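Local coordinates for protein chorismate synthase (Aquifex aeolicus, PDB 1Q1L) that catalyses the last step of chorismate biosynthesis, eliminating phosphate from 5-enolpyruvylshikimate-3-phosphate with the help of reduced FMN, at residues A[37-42]-A[152-157]; A[44-49]-A[362-367]; A[143-148]-A[261-266]. All coordinates share one frame; numbering follows the deposited sequence.

Interaction 1. Residues A[37-42]-A[152-157]; sequences EEEINH and CKKFLS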
loop_
_atom_site.group_PDB
_atom_site.type_symbol
_atom_site.label_atom_id
_atom_site.label_comp_id
_atom_site.label_asym_id
_atom_site.label_seq_id
_atom_site.Cartn_x
_atom_site.Cartn_y
_atom_site.Cartn_z
ATOM N N GLU A 37 -12.157 -6.358 -26.635
ATOM C CA GLU A 37 -13.366 -6.232 -25.834
ATOM C C GLU A 37 -14.111 -7.571 -25.835
ATOM O O GLU A 37 -14.732 -7.943 -24.842
ATOM C CB GLU A 37 -14.272 -5.125 -26.394
ATOM C CG GLU A 37 -13.588 -3.761 -26.501
ATOM C CD GLU A 37 -14.545 -2.633 -26.852
ATOM O OE1 GLU A 37 -15.266 -2.755 -27.866
ATOM O OE2 GLU A 37 -14.572 -1.619 -26.120
ATOM N N GLU A 38 -14.044 -8.298 -26.947
ATOM C CA GLU A 38 -14.731 -9.588 -27.045
ATOM C C GLU A 38 -14.273 -10.560 -25.961
ATOM O O GLU A 38 -15.087 -11.277 -25.385
ATOM C CB GLU A 38 -14.520 -10.209 -28.429
ATOM C CG GLU A 38 -14.968 -11.671 -28.548
ATOM C CD GLU A 38 -16.323 -11.945 -27.903
ATOM O OE1 GLU A 38 -17.265 -11.146 -28.106
ATOM O OE2 GLU A 38 -16.450 -12.969 -27.198
ATOM N N GLU A 39 -12.971 -10.588 -25.692
ATOM C CA GLU A 39 -12.432 -11.464 -24.656
ATOM C C GLU A 39 -13.038 -11.078 -23.311
ATOM O O GLU A 39 -13.373 -11.936 -22.492
ATOM C CB GLU A 39 -10.912 -11.332 -24.589
ATOM C CG GLU A 39 -10.186 -11.983 -25.750
ATOM C CD GLU A 39 -8.730 -11.570 -25.834
ATOM O OE1 GLU A 39 -7.888 -12.439 -26.151
ATOM O OE2 GLU A 39 -8.430 -10.377 -25.599
ATOM N N ILE A 40 -13.182 -9.778 -23.087
ATOM C CA ILE A 40 -13.749 -9.293 -21.840
ATOM C C ILE A 40 -15.240 -9.598 -21.814
ATOM O O ILE A 40 -15.758 -10.118 -20.823
ATOM C CB ILE A 40 -13.524 -7.777 -21.679
ATOM C CG1 ILE A 40 -12.017 -7.493 -21.624
ATOM C CG2 ILE A 40 -14.226 -7.277 -20.422
ATOM C CD1 ILE A 40 -11.659 -6.023 -21.433
ATOM N N ASN A 41 -15.924 -9.288 -22.911
ATOM C CA ASN A 41 -17.354 -9.541 -23.002
ATOM C C ASN A 41 -17.675 -11.020 -22.805
ATOM O O ASN A 41 -18.679 -11.368 -22.186
ATOM C CB ASN A 41 -17.893 -9.066 -24.355
ATOM C CG ASN A 41 -17.731 -7.568 -24.554
ATOM O OD1 ASN A 41 -17.747 -6.798 -23.593
ATOM N ND2 ASN A 41 -17.594 -7.147 -25.806
ATOM N N HIS A 42 -16.823 -11.896 -23.322
ATOM C CA HIS A 42 -17.072 -13.323 -23.162
ATOM C C HIS A 42 -17.218 -13.688 -21.684
ATOM O O HIS A 42 -18.103 -14.460 -21.316
ATOM C CB HIS A 42 -15.946 -14.154 -23.764
ATOM C CG HIS A 42 -16.213 -15.626 -23.722
ATOM N ND1 HIS A 42 -15.215 -16.565 -23.588
ATOM C CD2 HIS A 42 -17.375 -16.321 -23.787
ATOM C CE1 HIS A 42 -15.748 -17.774 -23.570
ATOM N NE2 HIS A 42 -17.056 -17.653 -23.689
ATOM N N CYS A 152 -6.702 -10.196 -16.735
ATOM C CA CYS A 152 -5.679 -10.981 -16.059
ATOM C C CYS A 152 -5.607 -12.397 -16.615
ATOM O O CYS A 152 -4.523 -12.971 -16.722
ATOM C CB CYS A 152 -5.950 -10.994 -14.558
ATOM S SG CYS A 152 -5.843 -9.336 -13.846
ATOM N N LYS A 153 -6.755 -12.958 -16.980
ATOM C CA LYS A 153 -6.772 -14.299 -17.562
ATOM C C LYS A 153 -6.029 -14.281 -18.892
ATOM O O LYS A 153 -5.239 -15.176 -19.180
ATOM C CB LYS A 153 -8.200 -14.778 -17.816
ATOM C CG LYS A 153 -8.971 -15.226 -16.591
ATOM C CD LYS A 153 -10.277 -15.884 -17.022
ATOM C CE LYS A 153 -11.089 -16.368 -15.838
ATOM N NZ LYS A 153 -12.362 -17.004 -16.281
ATOM N N LYS A 154 -6.292 -13.272 -19.718
ATOM C CA LYS A 154 -5.611 -13.182 -21.007
ATOM C C LYS A 154 -4.108 -13.140 -20.761
ATOM O O LYS A 154 -3.331 -13.830 -21.425
ATOM C CB LYS A 154 -6.052 -11.930 -21.770
ATOM C CG LYS A 154 -5.452 -11.836 -23.171
ATOM C CD LYS A 154 -5.754 -13.105 -23.979
ATOM C CE LYS A 154 -4.995 -13.130 -25.304
ATOM N NZ LYS A 154 -5.388 -12.007 -26.199
ATOM N N PHE A 155 -3.700 -12.330 -19.793
ATOM C CA PHE A 155 -2.287 -12.216 -19.444
ATOM C C PHE A 155 -1.701 -13.583 -19.057
ATOM O O PHE A 155 -0.644 -13.982 -19.549
ATOM C CB PHE A 155 -2.116 -11.231 -18.279
ATOM C CG PHE A 155 -0.725 -11.207 -17.708
ATOM C CD1 PHE A 155 0.342 -10.701 -18.449
ATOM C CD2 PHE A 155 -0.475 -11.734 -16.442
ATOM C CE1 PHE A 155 1.640 -10.723 -17.934
ATOM C CE2 PHE A 155 0.814 -11.760 -15.920
ATOM C CZ PHE A 155 1.877 -11.254 -16.667
ATOM N N LEU A 156 -2.401 -14.298 -18.185
ATOM C CA LEU A 156 -1.956 -15.607 -17.707
ATOM C C LEU A 156 -1.871 -16.674 -18.788
ATOM O O LEU A 156 -0.992 -17.539 -18.755
ATOM C CB LEU A 156 -2.887 -16.117 -16.608
ATOM C CG LEU A 156 -2.833 -15.441 -15.244
ATOM C CD1 LEU A 156 -3.928 -16.016 -14.355
ATOM C CD2 LEU A 156 -1.462 -15.650 -14.619
ATOM N N SER A 157 -2.803 -16.627 -19.735
ATOM C CA SER A 157 -2.819 -17.601 -20.815
ATOM C C SER A 157 -1.572 -17.505 -21.684
ATOM O O SER A 157 -1.191 -18.481 -22.328
ATOM C CB SER A 157 -4.076 -17.420 -21.674
ATOM O OG SER A 157 -4.123 -16.127 -22.243
#
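The carboxylate of E39 lies against the outer half of the K154 side chain, and the two chains run obliquely past each other. E39 OE1 does the touching. It lies 2.5 Å from K154 NZ, a short salt bridge that is also a hydrogen bond. The ammonium reaches OE1 from the syn side, the side of the other oxygen. OE1 is also 3.1 Å from K154 CD, so the fit is tight. K154 leaves its helix with CG anti to the backbone N (chi1 -176°). It then bends at chi2 and chi4, which folds NZ back onto the carboxylate. E39 instead reaches out with an extended chain beyond CG. The contact joins helix 37-48 to helix 142-157 in the helical layer of the beta-alpha-beta sandwich of chorismate synthase. The helices are close here, with E39 CA and K154 CA 7.9 Å apart. Both residues are partly exposed, so this is a surface ion pair. Each has a second partner near the start of helix 37-48. E39 OE2 accepts from the backbone N of S36, and K154 NZ donates to the carbonyl of P34. One turn on from K154, S157 OG bonds back to K154 O at 2.6 Å. Deeper between the same helices, the side chain of I40 packs on A147 and V151.

Interaction 2. Residues A[44-49]-A[362-367]; sequences LRRRQR and VGEAML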
loop_
_atom_site.group_PDB
_atom_site.type_symbol
_atom_site.label_atom_id
_atom_site.label_comp_id
_atom_site.label_asym_id
_atom_site.label_seq_id
_atom_site.Cartn_x
_atom_site.Cartn_y
_atom_site.Cartn_z
ATOM N N LEU A 44 -18.000 -11.587 -19.224
ATOM C CA LEU A 44 -19.181 -10.918 -18.698
ATOM C C LEU A 44 -20.430 -11.737 -19.023
ATOM O O LEU A 44 -21.368 -11.794 -18.227
ATOM C CB LEU A 44 -19.305 -9.507 -19.286
ATOM C CG LEU A 44 -18.202 -8.539 -18.841
ATOM C CD1 LEU A 44 -18.399 -7.178 -19.505
ATOM C CD2 LEU A 44 -18.223 -8.407 -17.319
ATOM N N ARG A 45 -20.429 -12.383 -20.186
ATOM C CA ARG A 45 -21.566 -13.200 -20.600
ATOM C C ARG A 45 -21.716 -14.462 -19.745
ATOM O O ARG A 45 -22.830 -14.881 -19.439
ATOM C CB ARG A 45 -21.441 -13.582 -22.082
ATOM C CG ARG A 45 -21.692 -12.420 -23.036
ATOM C CD ARG A 45 -22.019 -12.910 -24.444
ATOM N NE ARG A 45 -20.911 -13.634 -25.060
ATOM C CZ ARG A 45 -19.853 -13.056 -25.625
ATOM N NH1 ARG A 45 -19.751 -11.734 -25.665
ATOM N NH2 ARG A 45 -18.891 -13.806 -26.144
ATOM N N ARG A 46 -20.595 -15.064 -19.357
ATOM C CA ARG A 46 -20.637 -16.261 -18.530
ATOM C C ARG A 46 -21.220 -15.940 -17.158
ATOM O O ARG A 46 -21.987 -16.729 -16.607
ATOM C CB ARG A 46 -19.236 -16.855 -18.371
ATOM C CG ARG A 46 -18.621 -17.370 -19.668
ATOM C CD ARG A 46 -17.215 -17.902 -19.429
ATOM N NE ARG A 46 -17.210 -19.039 -18.508
ATOM C CZ ARG A 46 -16.387 -19.156 -17.469
ATOM N NH1 ARG A 46 -15.499 -18.202 -17.210
ATOM N NH2 ARG A 46 -16.446 -20.231 -16.691
ATOM N N ARG A 47 -20.869 -14.779 -16.607
ATOM C CA ARG A 47 -21.389 -14.389 -15.298
ATOM C C ARG A 47 -22.898 -14.146 -15.373
ATOM O O ARG A 47 -23.646 -14.549 -14.480
ATOM C CB ARG A 47 -20.709 -13.114 -14.787
ATOM C CG ARG A 47 -21.047 -12.790 -13.329
ATOM C CD ARG A 47 -20.633 -11.375 -12.942
ATOM N NE ARG A 47 -21.518 -10.388 -13.547
ATOM C CZ ARG A 47 -22.562 -9.835 -12.938
ATOM N NH1 ARG A 47 -22.861 -10.152 -11.687
ATOM N NH2 ARG A 47 -23.325 -8.976 -13.595
ATOM N N GLN A 48 -23.341 -13.479 -16.435
ATOM C CA GLN A 48 -24.764 -13.195 -16.605
ATOM C C GLN A 48 -25.609 -14.462 -16.628
ATOM O O GLN A 48 -26.650 -14.526 -15.979
ATOM C CB GLN A 48 -25.012 -12.410 -17.893
ATOM C CG GLN A 48 -24.566 -10.968 -17.841
ATOM C CD GLN A 48 -25.016 -10.181 -19.056
ATOM O OE1 GLN A 48 -24.633 -10.486 -20.189
ATOM N NE2 GLN A 48 -25.838 -9.165 -18.829
ATOM N N ARG A 49 -25.161 -15.465 -17.377
ATOM C CA ARG A 49 -25.888 -16.727 -17.482
ATOM C C ARG A 49 -25.769 -17.553 -16.204
ATOM O O ARG A 49 -26.233 -18.692 -16.148
ATOM C CB ARG A 49 -25.363 -17.546 -18.668
ATOM C CG ARG A 49 -25.414 -16.814 -20.003
ATOM C CD ARG A 49 -25.268 -17.770 -21.186
ATOM N NE ARG A 49 -24.063 -17.526 -21.978
ATOM C CZ ARG A 49 -22.829 -17.844 -21.590
ATOM N NH1 ARG A 49 -22.629 -18.425 -20.413
ATOM N NH2 ARG A 49 -21.795 -17.585 -22.381
ATOM N N VAL A 362 -17.134 -15.560 -10.988
ATOM C CA VAL A 362 -16.468 -14.446 -10.321
ATOM C C VAL A 362 -15.257 -15.030 -9.592
ATOM O O VAL A 362 -14.212 -14.383 -9.462
ATOM C CB VAL A 362 -17.408 -13.769 -9.301
ATOM C CG1 VAL A 362 -16.666 -12.664 -8.551
ATOM C CG2 VAL A 362 -18.632 -13.196 -10.024
ATOM N N GLY A 363 -15.399 -16.272 -9.131
ATOM C CA GLY A 363 -14.301 -16.921 -8.432
ATOM C C GLY A 363 -13.103 -17.082 -9.346
ATOM O O GLY A 363 -11.956 -16.944 -8.913
ATOM N N GLU A 364 -13.366 -17.379 -10.615
ATOM C CA GLU A 364 -12.305 -17.552 -11.593
ATOM C C GLU A 364 -11.600 -16.212 -11.786
ATOM O O GLU A 364 -10.379 -16.145 -11.873
ATOM C CB GLU A 364 -12.879 -18.006 -12.933
ATOM C CG GLU A 364 -13.482 -19.395 -12.953
ATOM C CD GLU A 364 -14.147 -19.704 -14.288
ATOM O OE1 GLU A 364 -13.828 -19.010 -15.284
ATOM O OE2 GLU A 364 -14.978 -20.640 -14.339
ATOM N N ALA A 365 -12.391 -15.150 -11.862
ATOM C CA ALA A 365 -11.855 -13.804 -12.039
ATOM C C ALA A 365 -10.933 -13.416 -10.881
ATOM O O ALA A 365 -9.851 -12.880 -11.097
ATOM C CB ALA A 365 -13.002 -12.810 -12.149
HETATM N N MSE A 366 -11.369 -13.683 -9.654
HETATM C CA MSE A 366 -10.571 -13.343 -8.474
HETATM C C MSE A 366 -9.256 -14.119 -8.430
HETATM O O MSE A 366 -8.202 -13.564 -8.102
HETATM C CB MSE A 366 -11.380 -13.592 -7.196
HETATM C CG MSE A 366 -12.616 -12.705 -7.065
HETATM SE SE MSE A 366 -12.247 -10.814 -7.394
HETATM C CE MSE A 366 -10.977 -10.516 -5.975
ATOM N N LEU A 367 -9.315 -15.402 -8.767
ATOM C CA LEU A 367 -8.122 -16.229 -8.784
ATOM C C LEU A 367 -7.147 -15.754 -9.861
ATOM O O LEU A 367 -5.940 -15.776 -9.657
ATOM C CB LEU A 367 -8.480 -17.696 -9.035
ATOM C CG LEU A 367 -7.248 -18.610 -9.068
ATOM C CD1 LEU A 367 -6.505 -18.503 -7.729
ATOM C CD2 LEU A 367 -7.671 -20.062 -9.330
#
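R46 meets E364 end-on, with two nitrogens gripping two oxygens. R46 NH1 donates to E364 OE1 at 2.7 Å, and R46 NH2 donates to E364 OE2 at 2.8 Å. Both bonds are fairly straight, and the second has an angle of 169° at the hydrogen. The oxygens lie close to the guanidinium plane, and both are met on their syn sides. The two flat groups are 24° apart, so the fork is slightly twisted. A bend at chi3 (62°) turns the R46 guanidinium to meet the outstretched E364 carboxylate. Beside this pair, R47 CD rests on V362 CG2 at 4.0 Å, with the two side chains alongside each other.

The touching residues are buried, and further polar partners surround the pair. E43 and E198 also pair with R46. K153 binds E364 OE1, and S165 OG bonds to OE2. K153 and R46 probably favour the ionised form of E364, and the extra bonds limit its rotation. R47 is predicted to bind NADP(+). Its side chain is about 8 Å from that of Q264, predicted to bind FMN. The contact joins the end of helix 37-48 to helix 356-379. Helix 142-157 packs against R47 and V362, and H194 of helix 187-197 touches R46 and E364.

Interaction 3. Residues A[143-148]-A[261-266]; sequences AARVAV and MSIQAI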
loop_
_atom_site.group_PDB
_atom_site.type_symbol
_atom_site.label_atom_id
_atom_site.label_comp_id
_atom_site.label_asym_id
_atom_site.label_seq_id
_atom_site.Cartn_x
_atom_site.Cartn_y
_atom_site.Cartn_z
ATOM N N ALA A 143 -19.507 -7.738 -11.624
ATOM C CA ALA A 143 -19.352 -7.647 -13.075
ATOM C C ALA A 143 -18.061 -6.891 -13.419
ATOM O O ALA A 143 -17.369 -7.225 -14.384
ATOM C CB ALA A 143 -20.550 -6.939 -13.688
ATOM N N ALA A 144 -17.740 -5.869 -12.632
ATOM C CA ALA A 144 -16.520 -5.106 -12.872
ATOM C C ALA A 144 -15.326 -5.980 -12.493
ATOM O O ALA A 144 -14.270 -5.909 -13.120
ATOM C CB ALA A 144 -16.523 -3.822 -12.037
ATOM N N ARG A 145 -15.501 -6.806 -11.462
ATOM C CA ARG A 145 -14.424 -7.693 -11.028
ATOM C C ARG A 145 -14.118 -8.699 -12.121
ATOM O O ARG A 145 -12.962 -9.055 -12.351
ATOM C CB ARG A 145 -14.810 -8.459 -9.767
ATOM C CG ARG A 145 -15.056 -7.625 -8.533
ATOM C CD ARG A 145 -14.971 -8.536 -7.316
ATOM N NE ARG A 145 -15.614 -7.991 -6.129
ATOM C CZ ARG A 145 -15.501 -8.534 -4.922
ATOM N NH1 ARG A 145 -14.764 -9.629 -4.756
ATOM N NH2 ARG A 145 -16.117 -7.986 -3.884
ATOM N N VAL A 146 -15.163 -9.171 -12.791
ATOM C CA VAL A 146 -14.990 -10.145 -13.862
ATOM C C VAL A 146 -14.277 -9.517 -15.060
ATOM O O VAL A 146 -13.484 -10.175 -15.731
ATOM C CB VAL A 146 -16.362 -10.741 -14.289
ATOM C CG1 VAL A 146 -16.220 -11.560 -15.563
ATOM C CG2 VAL A 146 -16.905 -11.625 -13.171
ATOM N N ALA A 147 -14.546 -8.244 -15.321
ATOM C CA ALA A 147 -13.901 -7.551 -16.441
ATOM C C ALA A 147 -12.396 -7.409 -16.178
ATOM O O ALA A 147 -11.571 -7.653 -17.063
ATOM C CB ALA A 147 -14.544 -6.169 -16.649
ATOM N N VAL A 148 -12.038 -6.997 -14.965
ATOM C CA VAL A 148 -10.628 -6.861 -14.609
ATOM C C VAL A 148 -9.987 -8.242 -14.677
ATOM O O VAL A 148 -8.864 -8.402 -15.171
ATOM C CB VAL A 148 -10.456 -6.282 -13.181
ATOM C CG1 VAL A 148 -9.008 -6.439 -12.714
ATOM C CG2 VAL A 148 -10.851 -4.799 -13.167
HETATM N N MSE A 261 -13.122 -14.825 -0.357
HETATM C CA MSE A 261 -14.038 -14.447 0.713
HETATM C C MSE A 261 -14.609 -13.050 0.508
HETATM O O MSE A 261 -15.661 -12.716 1.066
HETATM C CB MSE A 261 -13.328 -14.503 2.065
HETATM C CG MSE A 261 -14.262 -14.477 3.251
HETATM SE SE MSE A 261 -15.152 -16.196 3.516
HETATM C CE MSE A 261 -13.749 -17.070 4.523
ATOM N N SER A 262 -13.927 -12.233 -0.291
ATOM C CA SER A 262 -14.400 -10.877 -0.538
ATOM C C SER A 262 -15.614 -10.875 -1.468
ATOM O O SER A 262 -16.327 -9.882 -1.560
ATOM C CB SER A 262 -13.284 -10.005 -1.139
ATOM O OG SER A 262 -13.014 -10.346 -2.489
ATOM N N ILE A 263 -15.844 -11.983 -2.160
ATOM C CA ILE A 263 -16.989 -12.075 -3.068
ATOM C C ILE A 263 -18.277 -12.106 -2.236
ATOM O O ILE A 263 -18.350 -12.776 -1.205
ATOM C CB ILE A 263 -16.905 -13.347 -3.951
ATOM C CG1 ILE A 263 -15.623 -13.312 -4.784
ATOM C CG2 ILE A 263 -18.121 -13.440 -4.874
ATOM C CD1 ILE A 263 -15.324 -14.619 -5.522
ATOM N N GLN A 264 -19.287 -11.368 -2.675
ATOM C CA GLN A 264 -20.550 -11.320 -1.951
ATOM C C GLN A 264 -21.117 -12.714 -1.704
ATOM O O GLN A 264 -21.059 -13.573 -2.579
ATOM C CB GLN A 264 -21.574 -10.491 -2.729
ATOM C CG GLN A 264 -22.989 -10.602 -2.175
ATOM C CD GLN A 264 -23.996 -9.797 -2.976
ATOM O OE1 GLN A 264 -25.198 -9.848 -2.713
ATOM N NE2 GLN A 264 -23.508 -9.045 -3.960
ATOM N N ALA A 265 -21.657 -12.919 -0.504
ATOM C CA ALA A 265 -22.267 -14.186 -0.100
ATOM C C ALA A 265 -21.303 -15.325 0.221
ATOM O O ALA A 265 -21.737 -16.382 0.691
ATOM C CB ALA A 265 -23.273 -14.652 -1.162
ATOM N N ILE A 266 -20.013 -15.135 -0.029
ATOM C CA ILE A 266 -19.041 -16.188 0.257
ATOM C C ILE A 266 -18.727 -16.237 1.748
ATOM O O ILE A 266 -18.282 -15.249 2.334
ATOM C CB ILE A 266 -17.726 -15.982 -0.520
ATOM C CG1 ILE A 266 -17.999 -15.996 -2.028
ATOM C CG2 ILE A 266 -16.725 -17.078 -0.161
ATOM C CD1 ILE A 266 -18.737 -17.233 -2.515
#
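R145 reaches from helix 142-157 to S262, just after helix 252-261. S262 leads into a type II beta turn, I263 to I266, which enters strand 266-271. The contact thus ties the helical layer of the beta-alpha-beta sandwich to the turn before strand 266-271, outermost within this chain in its antiparallel sheet. The turn carries Q264 and A265, both predicted to bind FMN, so the R145 contact lies just before residues that probably bind the cofactor.

The polar contacts are two hydrogen bonds to one residue, with the guanidinium end-on. R145 NH1 donates to S262 OG at 3.0 Å, but the bond is bent, with an angle of 134° at the hydrogen. R145 NH2 donates to S262 O, also at 3.0 Å, along a straighter path. This donor stands above the carbonyl plane, 56° out of it, and so misses the lone pairs. Chi1 of S262 is 73°, which places OG between the backbone N and the carbonyl carbon. From there OG also bonds to the carbonyl of A259 in the preceding helix. R145 is extended from CG to NE, so it spans the gap between the segments. E141 forms a salt bridge with R145 NE and steadies the guanidinium from its own side of the contact.

Packing completes the contact. M366, a selenomethionine of helix 356-379, packs on both R145 and I263. W248 of the second subunit packs on R145 and S262, so the contact lies at a subunit interface. Across the segments, I263 CG1 makes a van der Waals contact with the charged group, 3.8 Å from R145 NH1.

From the N terminus, helix 37-48 enters interactions 1 and 2, through its first and last turns. Interaction 1 closes a loop of 109 residues onto helix 142-157. An earlier part of that helix opens interaction 3, which closes onto the turn before strand 266-271. Interaction 2 closes last, on helix 356-379. Interactions 1 and 2 cross, as do interactions 1 and 3, while interaction 3 is nested inside the loop of interaction 2. A salt bridge from E38 to R45 joins interactions 1 and 2. L44 packs on A143 between interactions 2 and 3. Together they join helices 37-48, 142-157 and 356-379, and interaction 3 links helix 142-157 to the turn.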